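Local coordinates for protein putative phosphomannomutase (Thermus thermophilus, PDB 1TUO) that probably shifts a phosphate group between positions on a sugar, with magnesium as cofactor, at residues G250-V255 with D347-S352; T88-F93 with E158-A163; Q269-L274 with C327-E332; R207-E212 with G230-V235; G54-F59 with Q114-K119. All blocks are in the same frame, centred on the assembly; numbering follows the deposited sequence.

Interaction 1: G250-V255 with D347-S352; sequences GDADRV and DGILTS
Val255 holds CG1 anti to the carbonyl carbon and CG2 in the crowded position between backbone N and C (chi1 -61°), so each methyl meets a different part of helix 348-362. Val255 CG1 lies against the first turn, 3.4 Å from Gly348 CA, unusually close for two carbons; Val255 CG2 meets Thr351 CG2 at 3.5 Å as the two side chains cross obliquely. Such closeness depends on the missing side chain of Gly348, since a CB there would fall 2.7 Å from Ala252 O. An alanine in place of Val255 would probably loosen this packing, because the methyls that touch Gly348 and Thr351 would be lost. Ala252 O accepts from Gly348 N at 3.0 Å, in a bent bond from above the carbonyl plane, and Ala252 CB touches Ile349 CD1. Thr351 has OG1 anti to its carbonyl carbon (chi1 -63°), which lets the hydroxyl donate to Asp347 O; OG1 also bonds with Tyr339 and accepts from a water that donates to Asp253 O. Asp347, its CG anti to N (chi1 -172°), N-caps the helix: OD2 receives Leu350 N at 2.9 Å from above the carboxylate plane, while OD1 is held by Tyr160 and His342. The Asp-Gly-Asp-Ala-Asp-Arg run from Asp249 to Arg254 matches the metal-binding loop of phosphohexose mutases, whose three aspartates typically hold Mg(2+), and here it rests on a helix of the third domain.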
# COMPACT_ATOMS: atom_id res chain seq x y z
N GLY A 250 -0.43 -6.97 5.40
CA GLY A 250 -1.60 -7.84 5.40
C GLY A 250 -2.22 -8.18 4.06
O GLY A 250 -2.49 -9.36 3.79
N ASP A 251 -2.48 -7.17 3.24
CA ASP A 251 -3.10 -7.40 1.93
C ASP A 251 -2.12 -7.14 0.78
O ASP A 251 -2.51 -7.08 -0.40
CB ASP A 251 -4.35 -6.52 1.80
CG ASP A 251 -4.04 -5.03 1.85
OD1 ASP A 251 -3.02 -4.64 2.47
OD2 ASP A 251 -4.84 -4.24 1.30
N ALA A 252 -0.85 -7.00 1.15
CA ALA A 252 0.23 -6.77 0.21
C ALA A 252 0.09 -5.55 -0.69
O ALA A 252 0.51 -5.58 -1.85
CB ALA A 252 0.47 -8.03 -0.65
N ASP A 253 -0.49 -4.46 -0.19
CA ASP A 253 -0.55 -3.27 -1.02
C ASP A 253 0.62 -2.37 -0.61
O ASP A 253 0.90 -1.35 -1.25
CB ASP A 253 -1.90 -2.53 -0.91
CG ASP A 253 -2.10 -1.86 0.43
OD1 ASP A 253 -3.00 -0.98 0.49
OD2 ASP A 253 -1.40 -2.19 1.40
N ARG A 254 1.31 -2.76 0.46
CA ARG A 254 2.47 -2.01 0.98
C ARG A 254 3.65 -2.95 1.23
O ARG A 254 3.46 -4.15 1.45
CB ARG A 254 2.13 -1.34 2.30
CG ARG A 254 0.91 -0.43 2.28
CD ARG A 254 0.62 0.10 3.68
NE ARG A 254 -0.49 1.05 3.69
CZ ARG A 254 -0.79 1.83 4.72
NH1 ARG A 254 -0.07 1.79 5.83
NH2 ARG A 254 -1.83 2.66 4.64
N VAL A 255 4.86 -2.40 1.23
CA VAL A 255 6.03 -3.22 1.50
C VAL A 255 7.04 -2.49 2.37
O VAL A 255 7.09 -1.26 2.40
CB VAL A 255 6.75 -3.66 0.20
CG1 VAL A 255 5.83 -4.49 -0.66
CG2 VAL A 255 7.25 -2.44 -0.56
N ASP A 347 0.55 -1.42 -5.12
CA ASP A 347 0.85 -2.83 -5.37
C ASP A 347 2.21 -3.20 -4.77
O ASP A 347 3.26 -2.86 -5.32
CB ASP A 347 0.83 -3.12 -6.88
CG ASP A 347 0.96 -4.60 -7.19
OD1 ASP A 347 0.45 -5.03 -8.25
OD2 ASP A 347 1.57 -5.34 -6.39
N GLY A 348 2.16 -3.90 -3.64
CA GLY A 348 3.38 -4.29 -2.96
C GLY A 348 4.13 -5.42 -3.65
O GLY A 348 5.33 -5.60 -3.44
N ILE A 349 3.42 -6.19 -4.46
CA ILE A 349 4.04 -7.29 -5.19
C ILE A 349 4.88 -6.70 -6.32
O ILE A 349 6.05 -7.07 -6.49
CB ILE A 349 2.97 -8.24 -5.75
CG1 ILE A 349 2.11 -8.80 -4.60
CG2 ILE A 349 3.63 -9.37 -6.54
CD1 ILE A 349 2.90 -9.51 -3.51
N LEU A 350 4.30 -5.78 -7.08
CA LEU A 350 5.07 -5.17 -8.16
C LEU A 350 6.21 -4.34 -7.58
O LEU A 350 7.30 -4.28 -8.16
CB LEU A 350 4.19 -4.28 -9.05
CG LEU A 350 4.95 -3.60 -10.20
CD1 LEU A 350 5.68 -4.67 -11.01
CD2 LEU A 350 3.99 -2.83 -11.08
N THR A 351 5.98 -3.71 -6.42
CA THR A 351 7.04 -2.92 -5.81
C THR A 351 8.22 -3.82 -5.47
O THR A 351 9.37 -3.47 -5.69
CB THR A 351 6.58 -2.22 -4.51
OG1 THR A 351 5.53 -1.29 -4.82
CG2 THR A 351 7.73 -1.45 -3.90
N SER A 352 7.92 -5.00 -4.91
CA SER A 352 8.96 -5.94 -4.55
C SER A 352 9.75 -6.34 -5.79
O SER A 352 10.99 -6.37 -5.77
CB SER A 352 8.36 -7.19 -3.91
OG SER A 352 7.74 -6.86 -2.68
O HOH W 1 3.38 -0.77 -2.55

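Interaction 2: T88-F93 with E158-A163; sequences TPLLSF and EAYFEA
Tyr160 and Phe93 supply most of the surface buried where helices 88-97 and 157-165 cross at right angles, the axes of their short segments 10.2 Å apart. Both rings leave their helices with CG anti to the backbone N, Phe93 at chi1 159° and Tyr160 at 176°, and each reaches across to the other helix. The Phe93 ring lies over the backbone of its partner: Tyr160 CA sits above one ring face, 4.0 Å from the centroid, in a CH-pi contact. The far end touches the helix surface on two more sides, with Phe93 CE1 3.4 Å from Ala163 CB and Phe93 CE2 3.9 Å from Ala159 CB. The small alanines, one turn apart, thus let the ring settle close to the helix. Against Tyr160 the Phe93 ring is oblique, the planes at 56°, and Phe93 CG comes to the edge of the tyrosine ring. Leu90 CA lies over a face of that ring toward its rim, and Leu90 CD1 closes on Tyr160 CB at 3.3 Å. Pro89 CB meets Tyr160 OH at 3.7 Å, beside the hydroxyl that bonds to Asp347. No hydrogen bond joins the two segments. Phe192 of helix 192-199 packs on both Leu90 and Tyr160, Phe93 stacks on His97, and Leu91 turns instead to strands 102-106 and 115-122, so the crossing lies between the first-domain sheet and the second-domain helices.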
# COMPACT_ATOMS: atom_id res chain seq x y z
N THR A 88 -4.57 -7.22 -2.27
CA THR A 88 -5.46 -6.17 -2.76
C THR A 88 -5.18 -5.89 -4.24
O THR A 88 -6.12 -5.78 -5.04
CB THR A 88 -5.27 -4.87 -1.93
OG1 THR A 88 -6.01 -4.99 -0.72
CG2 THR A 88 -5.74 -3.63 -2.71
N PRO A 89 -3.91 -5.77 -4.63
CA PRO A 89 -3.65 -5.50 -6.05
C PRO A 89 -4.20 -6.55 -7.01
O PRO A 89 -4.54 -6.22 -8.15
CB PRO A 89 -2.12 -5.36 -6.12
CG PRO A 89 -1.64 -6.10 -4.89
CD PRO A 89 -2.65 -5.70 -3.86
N LEU A 90 -4.28 -7.81 -6.58
CA LEU A 90 -4.83 -8.84 -7.46
C LEU A 90 -6.34 -8.58 -7.63
O LEU A 90 -6.89 -8.73 -8.73
CB LEU A 90 -4.62 -10.25 -6.87
CG LEU A 90 -5.36 -11.40 -7.59
CD1 LEU A 90 -4.99 -11.40 -9.06
CD2 LEU A 90 -4.99 -12.74 -6.94
N LEU A 91 -7.01 -8.19 -6.56
CA LEU A 91 -8.43 -7.90 -6.66
C LEU A 91 -8.64 -6.70 -7.58
O LEU A 91 -9.50 -6.72 -8.46
CB LEU A 91 -9.02 -7.64 -5.26
CG LEU A 91 -10.51 -7.31 -5.10
CD1 LEU A 91 -10.75 -5.84 -5.39
CD2 LEU A 91 -11.36 -8.21 -5.99
N SER A 92 -7.83 -5.66 -7.39
CA SER A 92 -7.96 -4.47 -8.24
C SER A 92 -7.67 -4.82 -9.69
O SER A 92 -8.33 -4.34 -10.61
CB SER A 92 -7.03 -3.36 -7.75
OG SER A 92 -7.43 -2.89 -6.47
N PHE A 93 -6.68 -5.68 -9.91
CA PHE A 93 -6.34 -6.10 -11.26
C PHE A 93 -7.52 -6.86 -11.87
O PHE A 93 -7.89 -6.64 -13.02
CB PHE A 93 -5.12 -7.02 -11.25
CG PHE A 93 -5.01 -7.89 -12.47
CD1 PHE A 93 -4.60 -7.35 -13.69
CD2 PHE A 93 -5.39 -9.22 -12.42
CE1 PHE A 93 -4.55 -8.15 -14.84
CE2 PHE A 93 -5.35 -10.03 -13.56
CZ PHE A 93 -4.93 -9.48 -14.77
N GLU A 158 -2.66 -16.52 -12.37
CA GLU A 158 -1.88 -16.59 -13.60
C GLU A 158 -2.01 -15.33 -14.44
O GLU A 158 -1.02 -14.81 -14.95
CB GLU A 158 -2.31 -17.81 -14.43
CG GLU A 158 -1.90 -19.15 -13.85
CD GLU A 158 -0.40 -19.38 -13.86
OE1 GLU A 158 0.30 -18.83 -12.98
OE2 GLU A 158 0.08 -20.10 -14.76
N ALA A 159 -3.24 -14.84 -14.60
CA ALA A 159 -3.46 -13.63 -15.39
C ALA A 159 -2.77 -12.43 -14.74
O ALA A 159 -2.26 -11.56 -15.43
CB ALA A 159 -4.96 -13.37 -15.54
N TYR A 160 -2.79 -12.40 -13.41
CA TYR A 160 -2.14 -11.31 -12.67
C TYR A 160 -0.64 -11.35 -12.94
O TYR A 160 -0.01 -10.32 -13.13
CB TYR A 160 -2.43 -11.46 -11.17
CG TYR A 160 -1.73 -10.44 -10.29
CD1 TYR A 160 -1.95 -9.07 -10.45
CD2 TYR A 160 -0.85 -10.85 -9.29
CE1 TYR A 160 -1.30 -8.12 -9.64
CE2 TYR A 160 -0.20 -9.92 -8.48
CZ TYR A 160 -0.42 -8.57 -8.65
OH TYR A 160 0.24 -7.66 -7.85
N PHE A 161 -0.07 -12.55 -12.94
CA PHE A 161 1.36 -12.70 -13.20
C PHE A 161 1.69 -12.22 -14.61
O PHE A 161 2.70 -11.56 -14.84
CB PHE A 161 1.80 -14.16 -13.02
CG PHE A 161 1.75 -14.65 -11.60
CD1 PHE A 161 2.01 -13.78 -10.53
CD2 PHE A 161 1.48 -15.98 -11.32
CE1 PHE A 161 2.00 -14.25 -9.22
CE2 PHE A 161 1.47 -16.46 -10.01
CZ PHE A 161 1.73 -15.58 -8.96
N GLU A 162 0.82 -12.56 -15.57
CA GLU A 162 1.04 -12.13 -16.95
C GLU A 162 1.01 -10.61 -17.05
O GLU A 162 1.75 -10.02 -17.83
CB GLU A 162 -0.03 -12.73 -17.86
CG GLU A 162 0.27 -14.16 -18.28
CD GLU A 162 1.54 -14.25 -19.11
OE1 GLU A 162 2.48 -14.95 -18.68
OE2 GLU A 162 1.59 -13.63 -20.18
N ALA A 163 0.13 -9.98 -16.27
CA ALA A 163 0.03 -8.53 -16.28
C ALA A 163 1.31 -7.92 -15.72
O ALA A 163 1.84 -6.95 -16.27
CB ALA A 163 -1.17 -8.09 -15.46

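Interaction 3: Q269-L274 with C327-E332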
# COMPACT_ATOMS: atom_id res chain seq x y z
N GLN A 269 12.95 5.79 1.35
CA GLN A 269 14.11 5.27 0.65
C GLN A 269 13.64 4.42 -0.53
O GLN A 269 14.19 4.52 -1.62
CB GLN A 269 14.97 4.44 1.60
CG GLN A 269 15.64 5.29 2.69
CD GLN A 269 16.35 4.45 3.73
OE1 GLN A 269 15.72 3.83 4.58
NE2 GLN A 269 17.68 4.44 3.68
N VAL A 270 12.62 3.61 -0.31
CA VAL A 270 12.11 2.78 -1.40
C VAL A 270 11.55 3.64 -2.52
O VAL A 270 11.87 3.44 -3.69
CB VAL A 270 11.00 1.84 -0.91
CG1 VAL A 270 10.23 1.26 -2.11
CG2 VAL A 270 11.60 0.73 -0.09
N LEU A 271 10.70 4.60 -2.15
CA LEU A 271 10.07 5.46 -3.15
C LEU A 271 11.08 6.25 -3.98
O LEU A 271 10.98 6.27 -5.21
CB LEU A 271 9.10 6.43 -2.47
CG LEU A 271 8.39 7.40 -3.41
CD1 LEU A 271 7.55 6.63 -4.44
CD2 LEU A 271 7.51 8.33 -2.58
N THR A 272 12.03 6.90 -3.32
CA THR A 272 13.02 7.68 -4.06
C THR A 272 13.96 6.81 -4.89
O THR A 272 14.35 7.19 -6.00
CB THR A 272 13.84 8.59 -3.11
OG1 THR A 272 14.49 7.80 -2.11
CG2 THR A 272 12.93 9.60 -2.45
N THR A 273 14.34 5.66 -4.35
CA THR A 273 15.23 4.75 -5.07
C THR A 273 14.53 4.28 -6.35
O THR A 273 15.13 4.25 -7.42
CB THR A 273 15.60 3.52 -4.21
OG1 THR A 273 16.38 3.93 -3.08
CG2 THR A 273 16.41 2.52 -5.03
N LEU A 274 13.25 3.93 -6.24
CA LEU A 274 12.50 3.47 -7.41
C LEU A 274 12.19 4.63 -8.35
O LEU A 274 12.12 4.44 -9.57
CB LEU A 274 11.21 2.76 -6.98
CG LEU A 274 11.42 1.37 -6.36
CD1 LEU A 274 10.06 0.73 -6.06
CD2 LEU A 274 12.23 0.48 -7.31
N CYS A 327 1.81 10.67 -15.23
CA CYS A 327 2.63 10.32 -14.07
C CYS A 327 3.45 9.05 -14.32
O CYS A 327 3.10 8.26 -15.20
CB CYS A 327 1.73 10.08 -12.85
SG CYS A 327 0.56 11.39 -12.43
N PHE A 328 4.53 8.86 -13.56
CA PHE A 328 5.32 7.64 -13.73
C PHE A 328 5.49 6.88 -12.41
O PHE A 328 6.01 5.77 -12.38
CB PHE A 328 6.68 7.91 -14.39
CG PHE A 328 7.69 8.60 -13.51
CD1 PHE A 328 7.68 9.98 -13.35
CD2 PHE A 328 8.69 7.86 -12.87
CE1 PHE A 328 8.65 10.62 -12.56
CE2 PHE A 328 9.65 8.49 -12.08
CZ PHE A 328 9.63 9.87 -11.93
N ILE A 329 5.04 7.49 -11.32
CA ILE A 329 5.12 6.84 -10.01
C ILE A 329 4.33 7.64 -8.99
O ILE A 329 4.19 8.86 -9.12
CB ILE A 329 6.59 6.69 -9.54
CG1 ILE A 329 6.68 5.65 -8.42
CG2 ILE A 329 7.14 8.03 -9.07
CD1 ILE A 329 8.12 5.29 -8.04
N GLY A 330 3.79 6.97 -7.98
CA GLY A 330 3.03 7.66 -6.95
C GLY A 330 3.28 6.95 -5.63
O GLY A 330 3.25 5.73 -5.57
N GLY A 331 3.53 7.70 -4.56
CA GLY A 331 3.80 7.02 -3.32
C GLY A 331 3.38 7.71 -2.05
O GLY A 331 3.13 8.92 -2.02
N GLU A 332 3.30 6.92 -0.99
CA GLU A 332 2.93 7.40 0.33
C GLU A 332 4.06 7.10 1.31
O GLU A 332 4.95 6.30 1.03
CB GLU A 332 1.65 6.72 0.80
CG GLU A 332 0.45 6.99 -0.07
CD GLU A 332 -0.76 6.23 0.40
OE1 GLU A 332 -1.89 6.72 0.20
OE2 GLU A 332 -0.58 5.13 0.96
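Gln269 O is gripped by two donors from Thr273, the backbone N at 3.0 Å and the hydroxyl OG1 at 2.7 Å. With OG1 beside its own backbone N (chi1 -66°), the hydroxyl reaches back to this oxygen and meets it from above the carbonyl plane, 33° out of it. This keeps the Thr273 hydroxyl folded back on the helix. The meeting with the strand is wholly apolar, made by Leu271 and Leu274 on one side and Ile329 and Gly331 on the other. Leu271 has CG anti to its backbone N, which drives CD1 down onto the strand, where it lies 3.9 Å from Ile329 CD1 and equally far from Gly331 CA. Helix 267-280 runs almost antiparallel to strand 329-331, at 171° with 9.4 Å between the axes of the short segments, as one outer layer of the alpha/beta/alpha third domain packed on its mixed sheet. Gly331 lets the leucine sit so low, for a CB on it would come within 2.6 Å of Leu271 CD1. Ile329 is fully extended, CG1 anti to N and CD1 anti to CA; Ile329 crosses Leu271 obliquely, and its CD1 also reaches Leu274 CB at 4.1 Å. Behind it, Ile329 CG2 lies over one face of the Phe328 ring, toward the rim. Leu274 also packs on Thr351, Leu354 and Leu355 of helix 348-362, and Ile329 and Gly331 pair through their backbones with Val288 on strand 286-290.

Interaction 4: R207-E212 with G230-V235; sequences RPIREE and GVTLAV
Apolar packing centres on Ile209, the last residue of strand 206-209. Its side chain is extended at the tip, CD1 anti to CA, and CD1 reaches Val235 CG2 at 4.1 Å, tip to tip, on helix 230-236. Its other branch, CG2, anti to the backbone N, approaches Thr232 OG1 at 3.7 Å, where the two side chains cross obliquely. The polar part belongs to Arg210, whose backbone takes left-handed helical values (49°/46°) as the chain leaves the strand and whose side chain bends at chi3 (-69°). Its NH2 stops 4.1 Å from Thr232 OG1, but both atoms converge on Asp183 OD1, the arginine as a salt bridge and the threonine as a hydrogen bond; NH2 also bonds to Asn228 O. Edge strand 206-209, this helix and strand 244-248 form a beta-alpha-beta crossover of the second alpha/beta/alpha domain, with strand 180-183, which carries Asp183, lying between the two parallel strands. Water adds a third kind of link: one molecule accepts from Val231 N at 3.1 Å, at the start of the helix, and weakly from Arg210 NH1. Arg210 NH1 passes Val231 CG2 only loosely, at 4.5 Å.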
# COMPACT_ATOMS: atom_id res chain seq x y z
N ARG A 207 13.39 -17.13 -0.50
CA ARG A 207 13.29 -17.82 0.77
C ARG A 207 12.18 -17.16 1.57
O ARG A 207 12.28 -15.99 1.96
CB ARG A 207 14.63 -17.75 1.51
CG ARG A 207 15.73 -18.48 0.75
CD ARG A 207 17.08 -18.39 1.45
NE ARG A 207 18.14 -19.05 0.69
CZ ARG A 207 19.42 -19.05 1.03
NH1 ARG A 207 19.81 -18.42 2.14
NH2 ARG A 207 20.32 -19.66 0.27
N PRO A 208 11.10 -17.90 1.83
CA PRO A 208 9.93 -17.42 2.58
C PRO A 208 10.13 -17.28 4.08
O PRO A 208 10.89 -18.03 4.70
CB PRO A 208 8.88 -18.47 2.25
CG PRO A 208 9.69 -19.72 2.28
CD PRO A 208 10.93 -19.33 1.48
N ILE A 209 9.44 -16.29 4.63
CA ILE A 209 9.45 -16.00 6.06
C ILE A 209 7.98 -15.74 6.40
O ILE A 209 7.31 -14.96 5.72
CB ILE A 209 10.29 -14.75 6.39
CG1 ILE A 209 11.78 -15.08 6.25
CG2 ILE A 209 9.98 -14.27 7.79
CD1 ILE A 209 12.70 -13.89 6.49
N ARG A 210 7.48 -16.42 7.43
CA ARG A 210 6.09 -16.27 7.85
C ARG A 210 5.12 -16.39 6.67
O ARG A 210 4.19 -15.59 6.52
CB ARG A 210 5.91 -14.94 8.59
CG ARG A 210 6.68 -14.90 9.91
CD ARG A 210 6.36 -13.69 10.80
NE ARG A 210 6.84 -12.43 10.25
CZ ARG A 210 7.06 -11.34 10.98
NH1 ARG A 210 6.86 -11.36 12.29
NH2 ARG A 210 7.51 -10.23 10.40
N GLU A 211 5.34 -17.40 5.84
CA GLU A 211 4.51 -17.61 4.66
C GLU A 211 3.14 -18.20 4.94
O GLU A 211 2.20 -17.99 4.18
CB GLU A 211 5.24 -18.49 3.64
CG GLU A 211 5.78 -19.79 4.21
CD GLU A 211 6.36 -20.70 3.13
OE1 GLU A 211 7.18 -21.57 3.47
OE2 GLU A 211 5.97 -20.54 1.95
N GLU A 212 3.03 -18.95 6.03
CA GLU A 212 1.76 -19.57 6.39
C GLU A 212 0.70 -18.54 6.75
O GLU A 212 0.93 -17.68 7.60
CB GLU A 212 1.97 -20.53 7.56
CG GLU A 212 0.70 -21.16 8.11
CD GLU A 212 0.98 -22.15 9.22
OE1 GLU A 212 1.58 -23.21 8.93
OE2 GLU A 212 0.61 -21.87 10.39
N GLY A 230 11.00 -8.12 13.77
CA GLY A 230 12.09 -8.72 14.53
C GLY A 230 12.69 -9.98 13.92
O GLY A 230 13.90 -10.07 13.74
N VAL A 231 11.83 -10.94 13.58
CA VAL A 231 12.30 -12.19 12.99
C VAL A 231 13.08 -11.99 11.69
O VAL A 231 14.08 -12.65 11.45
CB VAL A 231 11.12 -13.15 12.72
CG1 VAL A 231 11.63 -14.43 12.07
CG2 VAL A 231 10.41 -13.48 14.02
N THR A 232 12.61 -11.06 10.86
CA THR A 232 13.26 -10.78 9.59
C THR A 232 14.56 -10.01 9.76
O THR A 232 15.53 -10.24 9.05
CB THR A 232 12.30 -10.01 8.67
OG1 THR A 232 11.12 -10.80 8.47
CG2 THR A 232 12.94 -9.73 7.31
N LEU A 233 14.57 -9.08 10.71
CA LEU A 233 15.78 -8.31 10.99
C LEU A 233 16.86 -9.27 11.46
O LEU A 233 18.05 -9.06 11.21
CB LEU A 233 15.50 -7.26 12.07
CG LEU A 233 14.63 -6.06 11.69
CD1 LEU A 233 14.16 -5.33 12.94
CD2 LEU A 233 15.41 -5.14 10.78
N ALA A 234 16.44 -10.34 12.13
CA ALA A 234 17.38 -11.34 12.62
C ALA A 234 17.94 -12.20 11.49
O ALA A 234 19.16 -12.40 11.40
CB ALA A 234 16.70 -12.22 13.66
N VAL A 235 17.06 -12.71 10.64
CA VAL A 235 17.47 -13.54 9.52
C VAL A 235 18.46 -12.82 8.59
O VAL A 235 19.42 -13.43 8.11
CB VAL A 235 16.25 -14.00 8.68
CG1 VAL A 235 16.71 -14.83 7.49
CG2 VAL A 235 15.29 -14.81 9.55
O HOH W 2 8.90 -10.27 14.30

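Interaction 5: G54-F59 with Q114-K119; sequences GHDTRF and QYLGVK
Arg58 leaves the backbone with CG anti to the carbonyl carbon (chi1 -72°), runs straight from CG to NE, and then turns its guanidinium at chi4 (-87°), which places NH1 over strand 115-122. NH1 donates to Tyr115 O at 2.9 Å, a bent bond (130°) that meets the oxygen from above the carbonyl plane. The aliphatic part runs past Leu116 in the opposite direction, Arg58 CD lying 3.7 Å from Leu116 CD1, while Leu116 CD2 packs on Phe59 O at 3.6 Å. Asp56 fixes the root and middle of the arginine: OD2 accepts from Arg58 N at 2.9 Å, forming an Asx turn, and OD1 lies in the guanidinium plane at its edge, in a weak bond and salt bridge to NE at 3.2 Å. OD1 is itself bonded to Thr107. The rest of the guanidinium faces carbonyl oxygens, NH1 that of Pro112 and NH2 those of Ser109 and Asn111; so many acceptors around a buried group would be expected to stabilise its positive charge. A leucine in place of Arg58 would probably leave the loop and strand less firmly tied, since the bonds to Tyr115 O and to the loop carbonyls would go. The Thr-Ala-Ser-His-Asn-Pro run from Thr107 to Pro112 resembles the phosphoserine loop of phosphohexose mutases, and the Asx turn at the end of strand 50-55 presents the arginine that braces it in the first domain.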
# COMPACT_ATOMS: atom_id res chain seq x y z
N GLY A 54 -13.03 -9.98 -3.12
CA GLY A 54 -11.84 -10.69 -2.67
C GLY A 54 -11.72 -10.55 -1.17
O GLY A 54 -12.43 -9.75 -0.56
N HIS A 55 -10.81 -11.31 -0.56
CA HIS A 55 -10.60 -11.23 0.88
C HIS A 55 -9.15 -11.55 1.22
O HIS A 55 -8.46 -12.16 0.41
CB HIS A 55 -11.52 -12.21 1.60
CG HIS A 55 -11.23 -13.65 1.30
ND1 HIS A 55 -10.28 -14.38 1.99
CD2 HIS A 55 -11.77 -14.49 0.40
CE1 HIS A 55 -10.25 -15.61 1.52
NE2 HIS A 55 -11.15 -15.71 0.55
N ASP A 56 -8.68 -11.13 2.40
CA ASP A 56 -7.31 -11.43 2.80
C ASP A 56 -7.30 -12.61 3.77
O ASP A 56 -8.20 -13.44 3.72
CB ASP A 56 -6.62 -10.19 3.39
CG ASP A 56 -7.30 -9.64 4.63
OD1 ASP A 56 -6.93 -8.52 5.03
OD2 ASP A 56 -8.18 -10.32 5.21
N THR A 57 -6.30 -12.69 4.64
CA THR A 57 -6.22 -13.82 5.57
C THR A 57 -6.81 -13.56 6.94
O THR A 57 -6.70 -14.41 7.83
CB THR A 57 -4.76 -14.27 5.79
OG1 THR A 57 -4.05 -13.24 6.49
CG2 THR A 57 -4.07 -14.53 4.46
N ARG A 58 -7.44 -12.41 7.12
CA ARG A 58 -8.04 -12.09 8.42
C ARG A 58 -9.13 -13.07 8.80
O ARG A 58 -9.73 -13.70 7.95
CB ARG A 58 -8.56 -10.65 8.40
CG ARG A 58 -7.43 -9.65 8.42
CD ARG A 58 -7.83 -8.22 8.11
NE ARG A 58 -6.61 -7.41 8.05
CZ ARG A 58 -6.05 -6.84 9.11
NH1 ARG A 58 -6.60 -6.95 10.31
NH2 ARG A 58 -4.89 -6.21 8.98
N PHE A 59 -9.35 -13.22 10.11
CA PHE A 59 -10.35 -14.17 10.60
C PHE A 59 -11.73 -13.88 10.02
O PHE A 59 -12.22 -12.76 10.08
CB PHE A 59 -10.39 -14.11 12.14
CG PHE A 59 -11.14 -15.26 12.76
CD1 PHE A 59 -10.57 -16.53 12.84
CD2 PHE A 59 -12.43 -15.07 13.26
CE1 PHE A 59 -11.27 -17.60 13.42
CE2 PHE A 59 -13.14 -16.14 13.83
CZ PHE A 59 -12.56 -17.40 13.91
N GLN A 114 -7.68 -7.79 15.02
CA GLN A 114 -9.09 -7.69 15.35
C GLN A 114 -9.92 -6.86 14.37
O GLN A 114 -11.15 -6.89 14.44
CB GLN A 114 -9.29 -7.13 16.77
CG GLN A 114 -8.78 -5.71 16.96
CD GLN A 114 -7.33 -5.66 17.39
OE1 GLN A 114 -6.53 -6.49 16.98
NE2 GLN A 114 -6.99 -4.67 18.21
N TYR A 115 -9.27 -6.14 13.47
CA TYR A 115 -9.99 -5.31 12.51
C TYR A 115 -10.24 -5.96 11.16
O TYR A 115 -9.47 -6.79 10.70
CB TYR A 115 -9.24 -4.01 12.23
CG TYR A 115 -9.12 -3.09 13.41
CD1 TYR A 115 -8.02 -3.18 14.27
CD2 TYR A 115 -10.10 -2.14 13.68
CE1 TYR A 115 -7.90 -2.33 15.36
CE2 TYR A 115 -9.99 -1.29 14.77
CZ TYR A 115 -8.90 -1.38 15.61
OH TYR A 115 -8.79 -0.54 16.69
N LEU A 116 -11.34 -5.55 10.54
CA LEU A 116 -11.69 -6.01 9.21
C LEU A 116 -12.44 -4.83 8.59
O LEU A 116 -12.81 -3.89 9.29
CB LEU A 116 -12.55 -7.28 9.25
CG LEU A 116 -12.63 -8.16 7.99
CD1 LEU A 116 -11.38 -8.02 7.12
CD2 LEU A 116 -12.83 -9.61 8.41
N GLY A 117 -12.63 -4.86 7.28
CA GLY A 117 -13.33 -3.76 6.66
C GLY A 117 -13.59 -4.12 5.22
O GLY A 117 -13.23 -5.20 4.77
N VAL A 118 -14.25 -3.22 4.52
CA VAL A 118 -14.54 -3.43 3.12
C VAL A 118 -13.99 -2.23 2.37
O VAL A 118 -14.28 -1.08 2.71
CB VAL A 118 -16.06 -3.55 2.85
CG1 VAL A 118 -16.29 -3.86 1.37
CG2 VAL A 118 -16.66 -4.66 3.71
N LYS A 119 -13.14 -2.50 1.38
CA LYS A 119 -12.55 -1.44 0.57
C LYS A 119 -13.04 -1.62 -0.86
O LYS A 119 -12.83 -2.66 -1.48
CB LYS A 119 -11.03 -1.52 0.63
CG LYS A 119 -10.45 -1.10 1.99
CD LYS A 119 -8.95 -0.88 1.90
CE LYS A 119 -8.41 -0.25 3.17
NZ LYS A 119 -6.94 -0.00 3.06

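Interactions 5 and 2 open first along the chain and their segments alternate; interaction 4 follows, and interaction 3 is nested in the loop closed by interaction 1. Interactions 5, 4 and 3 each stay within one alpha/beta/alpha domain, the first, second and third in turn, whereas interaction 2 joins the first to the second and interaction 1 the second to the third. Interaction 1, about 6 Å from the centre of the chain, touches 2, 3 and 5, whose centres lie about 12, 13 and 16 Å from its own; interactions 3 and 5 stand about 27 Å apart. Two interdomain contacts, one at the probable metal-binding loop, are consistent with an active site between the domains.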